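THA8 RNA binding protein (Brachypodium distachyon, PDB 4N2Q) binds RNA as a pentatricopeptide-repeat protein and probably recognises specific mRNA sequences. Local coordinates at the interface of chains A and B. Sequence-based numbering; all coordinates share one arbitrary frame. Chains: chain A/B, THA8 RNA binding protein.

Contact 1 and contact 2 are neighbouring patches of one interface between two copies of the same protein, the centres of their C-alpha atoms about 8 Å apart. Both draw on helix 220-237 of chain A and the residue that follows it, and they share A:Glu234 and A:Leu238; contact 2 also takes A:Glu204 at the start of helix 204-216. On chain B, contact 1 uses the segment leading into helix 133-151 and its first turn, contact 2 helices 66-76, 98-110 and 133-151. The two chains contribute different elements here, and the whole interface is not an exact two-fold; whether this dimer forms outside the crystal the structure alone does not show.

Contact 1: the interface of chains A and B. Residues chain A 227, 230-231, 234-235, 238; chain B 129, 131-135.
B:Asp132 turns its carboxylate towards A:Ala231 and A:Glu234 through a first torsion of -139°, while A:Glu234, its CG anti to the carbonyl carbon (chi1 -67°) and its chain bent beyond, passes its CB and CG across B:Asp132 at about a right angle. Here helix 220-237 of chain A packs on the segment before helix 133-151 of chain B and on its first turn, one patch of the interface between the copies. The two oxygens of B:Asp132 divide the helix surface between them: OD1 lies 3.3 Å from CA of A:Ala231, and OD2 lies 3.3 Å from CB of A:Glu234. These are contacts with carbon, not hydrogen bonds. The carboxylate planes of A:Glu234 and B:Asp132 stand 80° apart, and their oxygens OE2 and OD2 lie 5.3 Å apart, a separation that may moderate the repulsion of like charges. An alanine in place of B:Asp132 would probably leave a gap beside A:Ala231 and the CB and CG of A:Glu234, where the carboxylate now packs.

On one flank, the CD2 branch of A:Leu230 meets CB of B:Pro129 at 3.8 Å. Small residues permit close approach on the other flank, where the CB of B:Ala134 faces CA of A:Ala235 at 3.9 Å. The pairing of A:Glu227 with B:Asn131 is doubtful as modelled: two acceptors, OE1 of the carboxylate and OD1 of the amide, face each other at 3.0 Å.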
loop_
_atom_site.group_PDB
_atom_site.type_symbol
_atom_site.label_atom_id
_atom_site.label_comp_id
_atom_site.label_asym_id
_atom_site.label_seq_id
_atom_site.Cartn_x
_atom_site.Cartn_y
_atom_site.Cartn_z
ATOM N N GLU A 227 -10.531 0.143 -5.224
ATOM C CA GLU A 227 -9.683 0.225 -6.410
ATOM C C GLU A 227 -10.082 1.400 -7.284
ATOM O O GLU A 227 -9.228 2.059 -7.875
ATOM C CB GLU A 227 -9.756 -1.059 -7.204
ATOM C CG GLU A 227 -9.155 -2.264 -6.498
ATOM C CD GLU A 227 -9.062 -3.466 -7.413
ATOM O OE1 GLU A 227 -10.072 -3.815 -8.050
ATOM O OE2 GLU A 227 -7.984 -4.064 -7.516
ATOM N N LEU A 230 -8.942 4.511 -5.576
ATOM C CA LEU A 230 -7.527 4.572 -5.849
ATOM C C LEU A 230 -7.273 5.067 -7.268
ATOM O O LEU A 230 -6.370 5.879 -7.506
ATOM C CB LEU A 230 -6.885 3.190 -5.633
ATOM C CG LEU A 230 -5.419 3.040 -6.065
ATOM C CD1 LEU A 230 -4.486 3.952 -5.293
ATOM C CD2 LEU A 230 -4.989 1.604 -5.861
ATOM N N ALA A 231 -8.070 4.561 -8.209
ATOM C CA ALA A 231 -7.954 4.946 -9.631
ATOM C C ALA A 231 -8.151 6.432 -9.814
ATOM O O ALA A 231 -7.434 7.086 -10.576
ATOM C CB ALA A 231 -8.953 4.184 -10.484
ATOM N N GLU A 234 -5.049 8.198 -8.323
ATOM C CA GLU A 234 -3.962 8.095 -9.292
ATOM C C GLU A 234 -4.162 9.050 -10.459
ATOM O O GLU A 234 -3.225 9.673 -10.941
ATOM C CB GLU A 234 -3.838 6.651 -9.803
ATOM C CG GLU A 234 -3.376 5.638 -8.763
ATOM C CD GLU A 234 -1.940 5.856 -8.279
ATOM O OE1 GLU A 234 -1.287 6.828 -8.714
ATOM O OE2 GLU A 234 -1.450 5.039 -7.468
ATOM N N ALA A 235 -5.412 9.177 -10.889
ATOM C CA ALA A 235 -5.752 10.031 -12.014
ATOM C C ALA A 235 -5.455 11.499 -11.730
ATOM O O ALA A 235 -5.401 12.304 -12.650
ATOM C CB ALA A 235 -7.212 9.847 -12.380
ATOM N N LEU A 238 -0.777 11.163 -10.603
ATOM C CA LEU A 238 0.166 10.551 -11.496
ATOM C C LEU A 238 0.488 11.673 -12.476
ATOM O O LEU A 238 -0.423 12.398 -12.853
ATOM C CB LEU A 238 -0.433 9.282 -12.116
ATOM C CG LEU A 238 0.407 7.989 -12.011
ATOM C CD1 LEU A 238 1.166 7.800 -10.694
ATOM C CD2 LEU A 238 -0.510 6.799 -12.284
ATOM N N PRO B 129 -0.895 -0.568 -9.711
ATOM C CA PRO B 129 -2.269 -0.916 -9.268
ATOM C C PRO B 129 -3.134 -1.528 -10.387
ATOM O O PRO B 129 -3.217 -0.986 -11.493
ATOM C CB PRO B 129 -2.870 0.424 -8.808
ATOM C CG PRO B 129 -1.770 1.432 -8.819
ATOM C CD PRO B 129 -0.590 0.865 -9.566
ATOM N N ASN B 131 -6.615 -2.585 -12.374
ATOM C CA ASN B 131 -7.890 -1.911 -12.618
ATOM C C ASN B 131 -7.754 -0.428 -12.361
ATOM O O ASN B 131 -8.514 0.146 -11.591
ATOM C CB ASN B 131 -8.996 -2.523 -11.763
ATOM C CG ASN B 131 -8.932 -4.049 -11.751
ATOM O OD1 ASN B 131 -9.316 -4.676 -10.780
ATOM N ND2 ASN B 131 -8.439 -4.644 -12.828
ATOM N N ASP B 132 -6.776 0.174 -13.036
ATOM C CA ASP B 132 -6.427 1.574 -12.833
ATOM C C ASP B 132 -6.046 2.209 -14.174
ATOM O O ASP B 132 -4.869 2.199 -14.560
ATOM C CB ASP B 132 -5.226 1.657 -11.870
ATOM C CG ASP B 132 -5.347 2.759 -10.879
ATOM O OD1 ASP B 132 -5.802 2.453 -9.728
ATOM O OD2 ASP B 132 -4.997 3.911 -11.255
ATOM N N PRO B 133 -7.032 2.763 -14.893
ATOM C CA PRO B 133 -6.782 3.379 -16.189
ATOM C C PRO B 133 -5.529 4.259 -16.205
ATOM O O PRO B 133 -4.669 4.093 -17.088
ATOM C CB PRO B 133 -8.042 4.227 -16.414
ATOM C CG PRO B 133 -9.119 3.491 -15.695
ATOM C CD PRO B 133 -8.459 2.841 -14.519
ATOM N N ALA B 134 -5.422 5.175 -15.237
ATOM C CA ALA B 134 -4.253 6.057 -15.149
ATOM C C ALA B 134 -2.964 5.253 -15.061
ATOM O O ALA B 134 -2.005 5.495 -15.812
ATOM C CB ALA B 134 -4.383 6.992 -13.950
ATOM N N ALA B 135 -2.952 4.282 -14.145
ATOM C CA ALA B 135 -1.789 3.407 -13.964
ATOM C C ALA B 135 -1.397 2.715 -15.252
ATOM O O ALA B 135 -0.220 2.716 -15.634
ATOM C CB ALA B 135 -2.066 2.366 -12.897
#

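Contact 2: the interface of chains A and B. Residues chain A 204, 233-234, 237-238; chain B 66, 98-100, 102, 138.
A:Glu204, at the start of helix 204-216, reaches B:Ser99 in the first turn of helix 98-110. From CB, its CG lies anti to the carbonyl carbon (chi1 -72°) and the chain runs on extended, carrying the carboxylate across to chain B. CB and CG serve as the spacer; the carboxylate carbon CD comes 3.6 Å from OG of B:Ser99. At the tip, OE2 accepts a hydrogen bond from the backbone N-H of B:Ser99 on its syn lone pair, N to OE2 being 2.8 Å in a nearly straight bond (174° at H). The other oxygen, OE1, accepts a hydrogen bond from the hydroxyl OG of B:Ser99 at 3.0 Å, met from above the carboxylate plane. One serine thus grips both oxygens, and the N-terminal end of its helix would probably stabilise the negative charge.

The same hydroxyl sits at the edge of the A:Trp233 indole, in its plane. A:His237 covers one face of this indole and donates from ND1 to the backbone O of A:Trp233 at 2.7 Å, a bond that should restrain the imidazole's rotation. CB of B:Pro66 makes a carbon contact, 3.4 Å from the backbone O of A:His237.

Beside the polar pair, A:Leu238 spreads its branches over chain B: CD1 packs 3.7 Å from CB of B:Ser99 and also meets B:Leu102, while CD2 approaches the edge of the B:Trp98 ring, 3.9 Å from CZ3. The site couples a directional polar clasp to an apolar patch, which probably fixes how the two copies are oriented in this assembly.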
loop_
_atom_site.group_PDB
_atom_site.type_symbol
_atom_site.label_atom_id
_atom_site.label_comp_id
_atom_site.label_asym_id
_atom_site.label_seq_id
_atom_site.Cartn_x
_atom_site.Cartn_y
_atom_site.Cartn_z
ATOM N N GLU A 204 -1.784 6.110 -1.195
ATOM C CA GLU A 204 -1.755 4.809 -1.835
ATOM C C GLU A 204 -1.666 3.670 -0.810
ATOM O O GLU A 204 -2.331 2.653 -0.939
ATOM C CB GLU A 204 -0.582 4.751 -2.815
ATOM C CG GLU A 204 -0.804 5.595 -4.056
ATOM C CD GLU A 204 0.493 6.028 -4.721
ATOM O OE1 GLU A 204 1.240 6.794 -4.083
ATOM O OE2 GLU A 204 0.764 5.621 -5.886
ATOM N N TRP A 233 -7.681 8.649 -7.451
ATOM C CA TRP A 233 -6.537 9.274 -6.785
ATOM C C TRP A 233 -5.365 9.349 -7.732
ATOM O O TRP A 233 -4.784 10.424 -7.950
ATOM C CB TRP A 233 -6.157 8.472 -5.539
ATOM C CG TRP A 233 -5.156 9.147 -4.660
ATOM C CD1 TRP A 233 -5.411 9.905 -3.544
ATOM C CD2 TRP A 233 -3.728 9.141 -4.820
ATOM N NE1 TRP A 233 -4.233 10.377 -3.017
ATOM C CE2 TRP A 233 -3.186 9.911 -3.771
ATOM C CE3 TRP A 233 -2.854 8.560 -5.745
ATOM C CZ2 TRP A 233 -1.809 10.104 -3.623
ATOM C CZ3 TRP A 233 -1.485 8.754 -5.585
ATOM C CH2 TRP A 233 -0.982 9.518 -4.541
ATOM N N GLU A 234 -5.049 8.198 -8.323
ATOM C CA GLU A 234 -3.962 8.095 -9.292
ATOM C C GLU A 234 -4.162 9.050 -10.459
ATOM O O GLU A 234 -3.225 9.673 -10.941
ATOM C CB GLU A 234 -3.838 6.651 -9.803
ATOM C CG GLU A 234 -3.376 5.638 -8.763
ATOM C CD GLU A 234 -1.940 5.856 -8.279
ATOM O OE1 GLU A 234 -1.287 6.828 -8.714
ATOM O OE2 GLU A 234 -1.450 5.039 -7.468
ATOM N N HIS A 237 -2.799 12.429 -9.276
ATOM C CA HIS A 237 -1.416 12.609 -8.799
ATOM C C HIS A 237 -0.371 12.098 -9.765
ATOM O O HIS A 237 0.791 12.539 -9.753
ATOM C CB HIS A 237 -1.240 11.953 -7.412
ATOM C CG HIS A 237 -2.155 12.519 -6.370
ATOM N ND1 HIS A 237 -3.475 12.145 -6.271
ATOM C CD2 HIS A 237 -1.960 13.459 -5.416
ATOM C CE1 HIS A 237 -4.051 12.815 -5.290
ATOM N NE2 HIS A 237 -3.154 13.623 -4.758
ATOM N N LEU A 238 -0.777 11.163 -10.603
ATOM C CA LEU A 238 0.166 10.551 -11.496
ATOM C C LEU A 238 0.488 11.673 -12.476
ATOM O O LEU A 238 -0.423 12.398 -12.853
ATOM C CB LEU A 238 -0.433 9.282 -12.116
ATOM C CG LEU A 238 0.407 7.989 -12.011
ATOM C CD1 LEU A 238 1.166 7.800 -10.694
ATOM C CD2 LEU A 238 -0.510 6.799 -12.284
ATOM N N PRO B 66 1.564 16.529 -6.970
ATOM C CA PRO B 66 2.738 16.016 -7.705
ATOM C C PRO B 66 3.863 17.027 -7.953
ATOM O O PRO B 66 5.029 16.621 -8.013
ATOM C CB PRO B 66 2.156 15.542 -9.054
ATOM C CG PRO B 66 0.833 16.185 -9.150
ATOM C CD PRO B 66 0.325 16.352 -7.743
ATOM N N TRP B 98 3.259 3.880 -5.280
ATOM C CA TRP B 98 3.719 3.753 -6.674
ATOM C C TRP B 98 4.112 5.108 -7.277
ATOM O O TRP B 98 5.172 5.241 -7.892
ATOM C CB TRP B 98 2.617 3.095 -7.503
ATOM C CG TRP B 98 3.103 2.402 -8.730
ATOM C CD1 TRP B 98 3.882 1.284 -8.772
ATOM C CD2 TRP B 98 2.813 2.740 -10.096
ATOM N NE1 TRP B 98 4.120 0.923 -10.071
ATOM C CE2 TRP B 98 3.474 1.793 -10.907
ATOM C CE3 TRP B 98 2.080 3.765 -10.718
ATOM C CZ2 TRP B 98 3.430 1.843 -12.313
ATOM C CZ3 TRP B 98 2.046 3.815 -12.121
ATOM C CH2 TRP B 98 2.715 2.866 -12.892
ATOM N N SER B 99 3.259 6.112 -7.092
ATOM C CA SER B 99 3.548 7.459 -7.593
ATOM C C SER B 99 4.865 7.979 -7.054
ATOM O O SER B 99 5.565 8.719 -7.728
ATOM C CB SER B 99 2.425 8.459 -7.248
ATOM O OG SER B 99 2.455 8.859 -5.884
ATOM N N LEU B 100 5.189 7.609 -5.826
ATOM C CA LEU B 100 6.455 8.024 -5.220
ATOM C C LEU B 100 7.624 7.220 -5.807
ATOM O O LEU B 100 8.725 7.752 -6.038
ATOM C CB LEU B 100 6.390 7.834 -3.710
ATOM C CG LEU B 100 5.383 8.724 -2.943
ATOM C CD1 LEU B 100 5.581 8.604 -1.438
ATOM C CD2 LEU B 100 5.450 10.188 -3.361
ATOM N N LEU B 102 7.665 6.161 -8.791
ATOM C CA LEU B 102 7.885 6.819 -10.097
ATOM C C LEU B 102 8.687 8.108 -9.945
ATOM O O LEU B 102 9.529 8.437 -10.786
ATOM C CB LEU B 102 6.564 7.141 -10.797
ATOM C CG LEU B 102 5.737 5.980 -11.321
ATOM C CD1 LEU B 102 4.432 6.454 -11.953
ATOM C CD2 LEU B 102 6.550 5.201 -12.328
ATOM N N ALA B 138 0.308 4.961 -17.496
ATOM C CA ALA B 138 1.639 5.159 -16.930
ATOM C C ALA B 138 2.566 3.996 -17.285
ATOM O O ALA B 138 3.750 4.183 -17.562
ATOM C CB ALA B 138 1.555 5.317 -15.431
#